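Local structure of computational Design of Enzyme (Synthetic construct, 3TP4) at residues A[108-117]-A[166-176]; A[213-223]-A[239-247]. The protein is a computationally designed enzyme on a glycosyl hydrolase family 26 TIM-barrel scaffold, probably intended to carry an activated serine in a catalytic triad. All blocks are in the same frame, centred on the assembly; numbering follows the deposited sequence.

Contact 1: residues A[108-117]-A[166-176]; sequences NTVGAGVENF and IPIVFRPWHEN
Trp-173 is the large bump of this contact, its indole held between Ala-112 and Phe-117. The methyl of Ala-112 sits over one face of the six-membered ring, CB 4.2 Å from its centroid in a CH-pi contact. Against the opposite face stands the edge of Phe-117, a T-shaped pair with planes at 82° and CE1 of Phe-117 3.6 Å from CE3 of Trp-173. The carbonyl O of Gly-113 meets the indole at its edge, while NE1 is hydrogen-bonded to OG1 of Thr-200.

The hollows are glycines. His-174 folds back over the neighbouring strand because its CG lies between backbone N and carbonyl carbon (chi1 62°). NE2 of His-174 then comes 3.7 Å from CA of Gly-111, where any side chain would collide with it; Gly-113 lies over one ring face and CD of Arg-171 over the other. Gly-113 also has no side chain to strike the amide of Asn-176.

Residues 108-113 and 168-172 are adjacent parallel strands of the TIM barrel. Thr-109, Val-169 and Arg-171 face the barrel interior. Val-110, Ile-168 and Phe-170 face the surrounding helices: CG2 of Val-110 fits against CG2 of Ile-168 (3.8 Å), and Phe-94 of helix 87-104 covers Val-110 from outside.

Two donors grip O of Val-169 from opposite faces of its carbonyl plane, OG1 of Thr-109 and N of Val-110, each 2.9 Å away. With OG1 opposite the backbone N (chi1 -177°), the threonine hydroxyl is delivered to that oxygen. Further along the chain, Glu-115 reaches across to Asn-176: OE2 of Glu-115 accepts from ND2 of Asn-176 at 2.6 Å through its syn lone pair, carboxylate and amide nearly coplanar.

Contact 2: residues A[213-223]-A[239-247]; sequences FLYAWGPGGGF and FVDVLGLDT
O of Tyr-215 takes two backbone donors at once, N of Asp-241 at 2.8 Å and N of Val-242 at 3.1 Å. This double grip starts the pairing of two parallel neighbours in the TIM barrel, strands 213-217 and 242-249 of one beta-alpha-beta unit. Asp-241 answers with its side chain: OD2 of Asp-241 accepts from N of Tyr-215 at 2.9 Å on its anti lone pair and also takes a water bound to O of Phe-213, while OD1 is held by N of Val-9. Putting an alanine here would probably leave the amides of Tyr-215 and Val-9 without their acceptors and the water without one of its two holds.

Further along, CD2 of Leu-243 meets the indole edge of Trp-217, 3.8 Å from CE3, and CG2 of Val-240 packs on CB of Trp-217. Gly-218 and Gly-221 let the two chains press close; at Gly-221 a side chain would strike O of Asp-246 and OG1 of Thr-247. There the amide of Asp-246 reaches O of Gly-220 in an almost straight bond of 2.8 Å, yet from above the carbonyl plane, 60° out of it.

In the fold
Contact 1 closes before contact 2 opens, so the two come in series along the chain, their centres about 11 Å apart. Both belong to the curled parallel sheet of the TIM barrel, where strands 168-174 and 213-217 are neighbours; together the contacts span four successive strands, 107-113 to 242-249. Helix 190-207 links the middle pair and packs on both contacts, over Phe-170 and Tyr-215 alike. Inside the barrel, Arg-171 of contact 1 makes a salt bridge to Asp-246 of contact 2 and also holds O of Gly-218. Thr-109 touches, and Asp-246 lies near, a possible Ser-His-Glu triad, so these strands probably form part of the frame around the designed site.

Contact 1: residues A[108-117]-A[166-176]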
loop_
_atom_site.group_PDB
_atom_site.type_symbol
_atom_site.label_atom_id
_atom_site.label_comp_id
_atom_site.label_asym_id
_atom_site.label_seq_id
_atom_site.Cartn_x
_atom_site.Cartn_y
_atom_site.Cartn_z
ATOM N N ASN A 108 8.973 3.958 -8.350
ATOM C CA ASN A 108 8.513 4.748 -7.218
ATOM C C ASN A 108 7.407 4.070 -6.420
ATOM O O ASN A 108 6.438 3.559 -6.989
ATOM C CB ASN A 108 8.021 6.128 -7.689
ATOM C CG ASN A 108 9.164 7.060 -8.075
ATOM O OD1 ASN A 108 9.783 7.688 -7.213
ATOM N ND2 ASN A 108 9.438 7.163 -9.371
ATOM N N THR A 109 7.550 4.078 -5.101
ATOM C CA THR A 109 6.456 3.677 -4.229
ATOM C C THR A 109 6.149 4.787 -3.225
ATOM O O THR A 109 7.060 5.425 -2.688
ATOM C CB THR A 109 6.759 2.370 -3.488
ATOM O OG1 THR A 109 5.610 1.995 -2.715
ATOM C CG2 THR A 109 7.948 2.549 -2.559
ATOM N N VAL A 110 4.857 5.019 -2.998
ATOM C CA VAL A 110 4.380 6.069 -2.108
ATOM C C VAL A 110 3.400 5.455 -1.122
ATOM O O VAL A 110 2.417 4.817 -1.519
ATOM C CB VAL A 110 3.658 7.187 -2.888
ATOM C CG1 VAL A 110 2.898 8.097 -1.924
ATOM C CG2 VAL A 110 4.651 7.985 -3.772
ATOM N N GLY A 111 3.670 5.635 0.166
ATOM C CA GLY A 111 2.856 5.023 1.206
ATOM C C GLY A 111 2.201 6.085 2.069
ATOM O O GLY A 111 2.783 7.139 2.303
ATOM N N ALA A 112 0.981 5.825 2.522
ATOM C CA ALA A 112 0.303 6.720 3.453
ATOM C C ALA A 112 0.202 6.020 4.799
ATOM O O ALA A 112 -0.539 5.041 4.942
ATOM C CB ALA A 112 -1.092 7.081 2.932
ATOM N N GLY A 113 0.962 6.504 5.777
ATOM C CA GLY A 113 0.982 5.895 7.093
ATOM C C GLY A 113 -0.256 6.284 7.870
ATOM O O GLY A 113 -1.111 7.015 7.364
ATOM N N VAL A 114 -0.369 5.808 9.104
ATOM C CA VAL A 114 -1.567 6.096 9.878
ATOM C C VAL A 114 -1.346 7.147 10.979
ATOM O O VAL A 114 -2.085 7.188 11.966
ATOM C CB VAL A 114 -2.254 4.801 10.410
ATOM C CG1 VAL A 114 -2.757 3.942 9.236
ATOM C CG2 VAL A 114 -1.315 3.994 11.293
ATOM N N GLU A 115 -0.363 8.021 10.783
ATOM C CA GLU A 115 -0.082 9.074 11.756
ATOM C C GLU A 115 -1.287 9.976 12.005
ATOM O O GLU A 115 -1.596 10.307 13.148
ATOM C CB GLU A 115 1.120 9.920 11.331
ATOM C CG GLU A 115 2.445 9.184 11.391
ATOM C CD GLU A 115 2.557 8.111 10.327
ATOM O OE1 GLU A 115 1.953 8.286 9.246
ATOM O OE2 GLU A 115 3.249 7.097 10.573
ATOM N N ASN A 116 -1.973 10.369 10.936
ATOM C CA ASN A 116 -3.134 11.244 11.075
ATOM C C ASN A 116 -4.247 10.646 11.923
ATOM O O ASN A 116 -5.172 11.353 12.322
ATOM C CB ASN A 116 -3.681 11.651 9.709
ATOM C CG ASN A 116 -2.834 12.705 9.041
ATOM O OD1 ASN A 116 -2.447 13.690 9.667
ATOM N ND2 ASN A 116 -2.530 12.503 7.763
ATOM N N PHE A 117 -4.159 9.348 12.196
ATOM C CA PHE A 117 -5.186 8.658 12.964
ATOM C C PHE A 117 -4.911 8.698 14.475
ATOM O O PHE A 117 -5.605 8.047 15.263
ATOM C CB PHE A 117 -5.342 7.208 12.483
ATOM C CG PHE A 117 -5.880 7.076 11.071
ATOM C CD1 PHE A 117 -5.025 7.145 9.979
ATOM C CD2 PHE A 117 -7.237 6.864 10.844
ATOM C CE1 PHE A 117 -5.507 7.024 8.679
ATOM C CE2 PHE A 117 -7.736 6.731 9.545
ATOM C CZ PHE A 117 -6.870 6.806 8.462
ATOM N N ILE A 166 4.037 8.899 -14.698
ATOM C CA ILE A 166 4.940 7.915 -14.110
ATOM C C ILE A 166 4.150 6.979 -13.185
ATOM O O ILE A 166 3.467 7.441 -12.273
ATOM C CB ILE A 166 6.015 8.630 -13.286
ATOM C CG1 ILE A 166 6.786 9.624 -14.164
ATOM C CG2 ILE A 166 6.961 7.628 -12.632
ATOM C CD1 ILE A 166 7.697 10.519 -13.373
ATOM N N PRO A 167 4.227 5.664 -13.426
ATOM C CA PRO A 167 3.486 4.750 -12.546
ATOM C C PRO A 167 4.002 4.805 -11.114
ATOM O O PRO A 167 5.195 5.008 -10.884
ATOM C CB PRO A 167 3.735 3.371 -13.173
ATOM C CG PRO A 167 4.070 3.678 -14.617
ATOM C CD PRO A 167 4.849 4.961 -14.561
ATOM N N ILE A 168 3.091 4.646 -10.160
ATOM C CA ILE A 168 3.412 4.723 -8.745
ATOM C C ILE A 168 2.743 3.561 -8.013
ATOM O O ILE A 168 1.555 3.294 -8.210
ATOM C CB ILE A 168 2.915 6.057 -8.132
ATOM C CG1 ILE A 168 3.747 7.228 -8.655
ATOM C CG2 ILE A 168 3.007 6.029 -6.612
ATOM C CD1 ILE A 168 3.176 8.577 -8.275
ATOM N N VAL A 169 3.510 2.850 -7.200
ATOM C CA VAL A 169 2.939 1.817 -6.347
ATOM C C VAL A 169 2.475 2.507 -5.077
ATOM O O VAL A 169 3.295 2.917 -4.243
ATOM C CB VAL A 169 3.977 0.733 -6.012
ATOM C CG1 VAL A 169 3.351 -0.351 -5.139
ATOM C CG2 VAL A 169 4.542 0.145 -7.296
ATOM N N PHE A 170 1.164 2.689 -4.966
ATOM C CA PHE A 170 0.576 3.456 -3.873
ATOM C C PHE A 170 0.076 2.512 -2.797
ATOM O O PHE A 170 -0.697 1.605 -3.086
ATOM C CB PHE A 170 -0.605 4.297 -4.384
ATOM C CG PHE A 170 -1.309 5.050 -3.308
ATOM C CD1 PHE A 170 -0.615 5.952 -2.508
ATOM C CD2 PHE A 170 -2.668 4.868 -3.091
ATOM C CE1 PHE A 170 -1.262 6.657 -1.513
ATOM C CE2 PHE A 170 -3.322 5.572 -2.096
ATOM C CZ PHE A 170 -2.623 6.464 -1.307
ATOM N N ARG A 171 0.524 2.729 -1.565
ATOM C CA ARG A 171 0.178 1.866 -0.448
ATOM C C ARG A 171 -0.611 2.646 0.592
ATOM O O ARG A 171 -0.028 3.280 1.479
ATOM C CB ARG A 171 1.438 1.296 0.203
ATOM C CG ARG A 171 1.135 0.388 1.380
ATOM C CD ARG A 171 2.408 -0.150 2.022
ATOM N NE ARG A 171 2.086 -1.128 3.057
ATOM C CZ ARG A 171 2.986 -1.748 3.812
ATOM N NH1 ARG A 171 4.289 -1.504 3.645
ATOM N NH2 ARG A 171 2.577 -2.612 4.730
ATOM N N PRO A 172 -1.946 2.592 0.501
ATOM C CA PRO A 172 -2.775 3.424 1.387
ATOM C C PRO A 172 -3.053 2.817 2.770
ATOM O O PRO A 172 -3.628 1.734 2.875
ATOM C CB PRO A 172 -4.078 3.580 0.595
ATOM C CG PRO A 172 -4.161 2.354 -0.243
ATOM C CD PRO A 172 -2.736 1.923 -0.552
ATOM N N TRP A 173 -2.638 3.535 3.814
ATOM C CA TRP A 173 -2.990 3.244 5.211
ATOM C C TRP A 173 -2.294 2.022 5.799
ATOM O O TRP A 173 -2.896 0.947 5.932
ATOM C CB TRP A 173 -4.514 3.148 5.380
ATOM C CG TRP A 173 -5.240 4.226 4.628
ATOM C CD1 TRP A 173 -6.247 4.056 3.721
ATOM C CD2 TRP A 173 -4.993 5.638 4.695
ATOM N NE1 TRP A 173 -6.642 5.276 3.220
ATOM C CE2 TRP A 173 -5.897 6.263 3.809
ATOM C CE3 TRP A 173 -4.111 6.435 5.430
ATOM C CZ2 TRP A 173 -5.939 7.649 3.635
ATOM C CZ3 TRP A 173 -4.138 7.813 5.243
ATOM C CH2 TRP A 173 -5.052 8.405 4.358
ATOM N N HIS A 174 -1.020 2.196 6.154
ATOM C CA HIS A 174 -0.251 1.139 6.798
ATOM C C HIS A 174 0.429 1.680 8.068
ATOM O O HIS A 174 0.695 2.876 8.184
ATOM C CB HIS A 174 0.787 0.546 5.827
ATOM C CG HIS A 174 1.807 1.541 5.367
ATOM N ND1 HIS A 174 3.108 1.538 5.823
ATOM C CD2 HIS A 174 1.705 2.597 4.525
ATOM C CE1 HIS A 174 3.772 2.537 5.263
ATOM N NE2 HIS A 174 2.941 3.197 4.477
ATOM N N GLU A 175 0.692 0.779 9.007
ATOM C CA GLU A 175 1.220 1.109 10.328
ATOM C C GLU A 175 2.721 1.309 10.286
ATOM O O GLU A 175 3.447 0.445 9.800
ATOM C CB GLU A 175 0.883 -0.037 11.285
ATOM C CG GLU A 175 1.469 0.085 12.689
ATOM C CD GLU A 175 1.086 1.385 13.385
ATOM O OE1 GLU A 175 -0.002 1.445 13.990
ATOM O OE2 GLU A 175 1.870 2.347 13.316
ATOM N N ASN A 176 3.197 2.429 10.823
ATOM C CA ASN A 176 4.633 2.702 10.832
ATOM C C ASN A 176 5.410 2.223 12.062
ATOM O O ASN A 176 6.630 2.287 12.083
ATOM C CB ASN A 176 4.913 4.175 10.550
ATOM C CG ASN A 176 4.826 4.502 9.071
ATOM O OD1 ASN A 176 5.461 3.844 8.237
ATOM N ND2 ASN A 176 4.026 5.503 8.735
HETATM O O HOH W 1 7.737 4.301 -10.929
#

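Contact 2: residues A[213-223]-A[239-247]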
loop_
_atom_site.group_PDB
_atom_site.type_symbol
_atom_site.label_atom_id
_atom_site.label_comp_id
_atom_site.label_asym_id
_atom_site.label_seq_id
_atom_site.Cartn_x
_atom_site.Cartn_y
_atom_site.Cartn_z
ATOM N N PHE A 213 -1.691 4.591 -10.758
ATOM C CA PHE A 213 -1.456 3.870 -9.510
ATOM C C PHE A 213 -1.583 2.344 -9.652
ATOM O O PHE A 213 -2.491 1.822 -10.324
ATOM C CB PHE A 213 -2.428 4.311 -8.409
ATOM C CG PHE A 213 -2.036 5.573 -7.692
ATOM C CD1 PHE A 213 -0.922 6.288 -8.066
ATOM C CD2 PHE A 213 -2.794 6.032 -6.625
ATOM C CE1 PHE A 213 -0.571 7.443 -7.399
ATOM C CE2 PHE A 213 -2.452 7.184 -5.958
ATOM C CZ PHE A 213 -1.334 7.894 -6.345
ATOM N N LEU A 214 -0.661 1.646 -8.997
ATOM C CA LEU A 214 -0.832 0.248 -8.629
ATOM C C LEU A 214 -1.064 0.272 -7.120
ATOM O O LEU A 214 -0.502 1.111 -6.422
ATOM C CB LEU A 214 0.422 -0.562 -8.964
ATOM C CG LEU A 214 0.775 -0.627 -10.453
ATOM C CD1 LEU A 214 2.064 -1.425 -10.705
ATOM C CD2 LEU A 214 -0.401 -1.217 -11.266
ATOM N N TYR A 215 -1.906 -0.621 -6.618
ATOM C CA TYR A 215 -2.335 -0.541 -5.227
ATOM C C TYR A 215 -1.703 -1.622 -4.371
ATOM O O TYR A 215 -1.871 -2.806 -4.632
ATOM C CB TYR A 215 -3.867 -0.567 -5.135
ATOM C CG TYR A 215 -4.477 0.706 -5.673
ATOM C CD1 TYR A 215 -4.860 0.808 -7.012
ATOM C CD2 TYR A 215 -4.631 1.815 -4.857
ATOM C CE1 TYR A 215 -5.404 1.974 -7.513
ATOM C CE2 TYR A 215 -5.170 2.991 -5.349
ATOM C CZ TYR A 215 -5.555 3.061 -6.673
ATOM O OH TYR A 215 -6.085 4.231 -7.151
ATOM N N ALA A 216 -0.960 -1.200 -3.355
ATOM C CA ALA A 216 -0.276 -2.138 -2.475
ATOM C C ALA A 216 -0.957 -2.214 -1.112
ATOM O O ALA A 216 -1.511 -1.229 -0.620
ATOM C CB ALA A 216 1.204 -1.753 -2.320
ATOM N N TRP A 217 -0.912 -3.402 -0.522
ATOM C CA TRP A 217 -1.426 -3.656 0.818
ATOM C C TRP A 217 -0.510 -4.670 1.485
ATOM O O TRP A 217 -0.242 -5.727 0.924
ATOM C CB TRP A 217 -2.838 -4.239 0.744
ATOM C CG TRP A 217 -3.310 -4.933 2.013
ATOM C CD1 TRP A 217 -3.901 -4.344 3.110
ATOM C CD2 TRP A 217 -3.251 -6.342 2.296
ATOM N NE1 TRP A 217 -4.222 -5.318 4.052
ATOM C CE2 TRP A 217 -3.823 -6.542 3.576
ATOM C CE3 TRP A 217 -2.766 -7.455 1.592
ATOM C CZ2 TRP A 217 -3.924 -7.808 4.156
ATOM C CZ3 TRP A 217 -2.861 -8.701 2.170
ATOM C CH2 TRP A 217 -3.439 -8.872 3.441
ATOM N N GLY A 218 -0.024 -4.342 2.674
ATOM C CA GLY A 218 0.726 -5.294 3.482
ATOM C C GLY A 218 0.278 -5.142 4.922
ATOM O O GLY A 218 0.273 -4.027 5.445
ATOM N N PRO A 219 -0.118 -6.251 5.572
ATOM C CA PRO A 219 -0.762 -6.119 6.881
ATOM C C PRO A 219 0.219 -6.128 8.055
ATOM O O PRO A 219 -0.221 -6.019 9.198
ATOM C CB PRO A 219 -1.670 -7.345 6.938
ATOM C CG PRO A 219 -0.916 -8.378 6.171
ATOM C CD PRO A 219 -0.216 -7.623 5.047
ATOM N N GLY A 220 1.512 -6.248 7.777
ATOM C CA GLY A 220 2.509 -6.328 8.835
ATOM C C GLY A 220 3.438 -7.509 8.592
ATOM O O GLY A 220 3.704 -7.857 7.446
ATOM N N GLY A 221 3.922 -8.132 9.664
ATOM C CA GLY A 221 4.795 -9.287 9.542
ATOM C C GLY A 221 4.772 -10.191 10.757
ATOM O O GLY A 221 4.100 -9.898 11.747
ATOM N N GLY A 222 5.524 -11.289 10.675
ATOM C CA GLY A 222 5.596 -12.263 11.746
ATOM C C GLY A 222 4.297 -13.021 11.902
ATOM O O GLY A 222 3.709 -13.032 12.984
ATOM N N PHE A 223 3.852 -13.662 10.825
ATOM C CA PHE A 223 2.593 -14.398 10.841
ATOM C C PHE A 223 2.756 -15.896 11.056
ATOM O O PHE A 223 1.772 -16.604 11.263
ATOM C CB PHE A 223 1.789 -14.102 9.559
ATOM C CG PHE A 223 1.400 -12.655 9.430
ATOM C CD1 PHE A 223 0.378 -12.132 10.209
ATOM C CD2 PHE A 223 2.076 -11.807 8.558
ATOM C CE1 PHE A 223 0.024 -10.792 10.116
ATOM C CE2 PHE A 223 1.732 -10.468 8.460
ATOM C CZ PHE A 223 0.704 -9.955 9.236
ATOM N N PHE A 239 -9.252 -5.004 -5.334
ATOM C CA PHE A 239 -8.736 -3.776 -4.721
ATOM C C PHE A 239 -7.224 -3.715 -4.515
ATOM O O PHE A 239 -6.681 -2.640 -4.266
ATOM C CB PHE A 239 -9.449 -3.528 -3.386
ATOM C CG PHE A 239 -10.922 -3.311 -3.539
ATOM C CD1 PHE A 239 -11.409 -2.070 -3.900
ATOM C CD2 PHE A 239 -11.815 -4.357 -3.362
ATOM C CE1 PHE A 239 -12.772 -1.857 -4.076
ATOM C CE2 PHE A 239 -13.183 -4.158 -3.526
ATOM C CZ PHE A 239 -13.659 -2.895 -3.880
ATOM N N VAL A 240 -6.554 -4.858 -4.617
ATOM C CA VAL A 240 -5.118 -4.947 -4.341
ATOM C C VAL A 240 -4.347 -5.509 -5.543
ATOM O O VAL A 240 -4.731 -6.546 -6.088
ATOM C CB VAL A 240 -4.856 -5.876 -3.135
ATOM C CG1 VAL A 240 -3.352 -6.033 -2.892
ATOM C CG2 VAL A 240 -5.559 -5.340 -1.877
ATOM N N ASP A 241 -3.276 -4.825 -5.954
ATOM C CA ASP A 241 -2.378 -5.338 -7.001
ATOM C C ASP A 241 -1.145 -6.051 -6.422
ATOM O O ASP A 241 -0.664 -7.039 -6.986
ATOM C CB ASP A 241 -1.868 -4.200 -7.893
ATOM C CG ASP A 241 -2.968 -3.543 -8.719
ATOM O OD1 ASP A 241 -3.696 -4.262 -9.450
ATOM O OD2 ASP A 241 -3.085 -2.295 -8.637
ATOM N N VAL A 242 -0.633 -5.529 -5.310
ATOM C CA VAL A 242 0.634 -5.995 -4.714
ATOM C C VAL A 242 0.429 -6.372 -3.247
ATOM O O VAL A 242 -0.032 -5.552 -2.451
ATOM C CB VAL A 242 1.733 -4.894 -4.762
ATOM C CG1 VAL A 242 2.999 -5.335 -4.004
ATOM C CG2 VAL A 242 2.082 -4.515 -6.209
ATOM N N LEU A 243 0.795 -7.605 -2.898
ATOM C CA LEU A 243 0.646 -8.108 -1.541
ATOM C C LEU A 243 1.978 -8.003 -0.828
ATOM O O LEU A 243 3.001 -8.477 -1.344
ATOM C CB LEU A 243 0.213 -9.574 -1.567
ATOM C CG LEU A 243 -1.043 -9.883 -2.381
ATOM C CD1 LEU A 243 -1.196 -11.380 -2.559
ATOM C CD2 LEU A 243 -2.250 -9.312 -1.694
ATOM N N GLY A 244 1.967 -7.409 0.360
ATOM C CA GLY A 244 3.206 -7.087 1.051
ATOM C C GLY A 244 3.470 -7.814 2.362
ATOM O O GLY A 244 2.718 -8.696 2.770
ATOM N N LEU A 245 4.561 -7.422 3.012
ATOM C CA LEU A 245 5.012 -8.017 4.263
ATOM C C LEU A 245 6.047 -7.077 4.843
ATOM O O LEU A 245 6.973 -6.659 4.137
ATOM C CB LEU A 245 5.689 -9.369 4.014
ATOM C CG LEU A 245 6.086 -10.136 5.276
ATOM C CD1 LEU A 245 4.851 -10.840 5.869
ATOM C CD2 LEU A 245 7.187 -11.167 4.965
ATOM N N ASP A 246 5.904 -6.755 6.124
ATOM C CA ASP A 246 6.801 -5.817 6.795
ATOM C C ASP A 246 7.435 -6.491 8.005
ATOM O O ASP A 246 6.736 -6.862 8.949
ATOM C CB ASP A 246 6.024 -4.576 7.247
ATOM C CG ASP A 246 5.236 -3.938 6.115
ATOM O OD1 ASP A 246 5.797 -3.748 5.017
ATOM O OD2 ASP A 246 4.046 -3.645 6.316
ATOM N N THR A 247 8.755 -6.643 7.978
ATOM C CA THR A 247 9.452 -7.344 9.042
ATOM C C THR A 247 10.818 -6.737 9.312
ATOM O O THR A 247 11.696 -6.743 8.438
ATOM C CB THR A 247 9.654 -8.829 8.691
ATOM O OG1 THR A 247 8.380 -9.444 8.497
ATOM C CG2 THR A 247 10.380 -9.543 9.815
HETATM O O HOH W 2 -4.208 -0.637 -10.415
HETATM O O HOH W 3 7.928 -12.130 8.753
#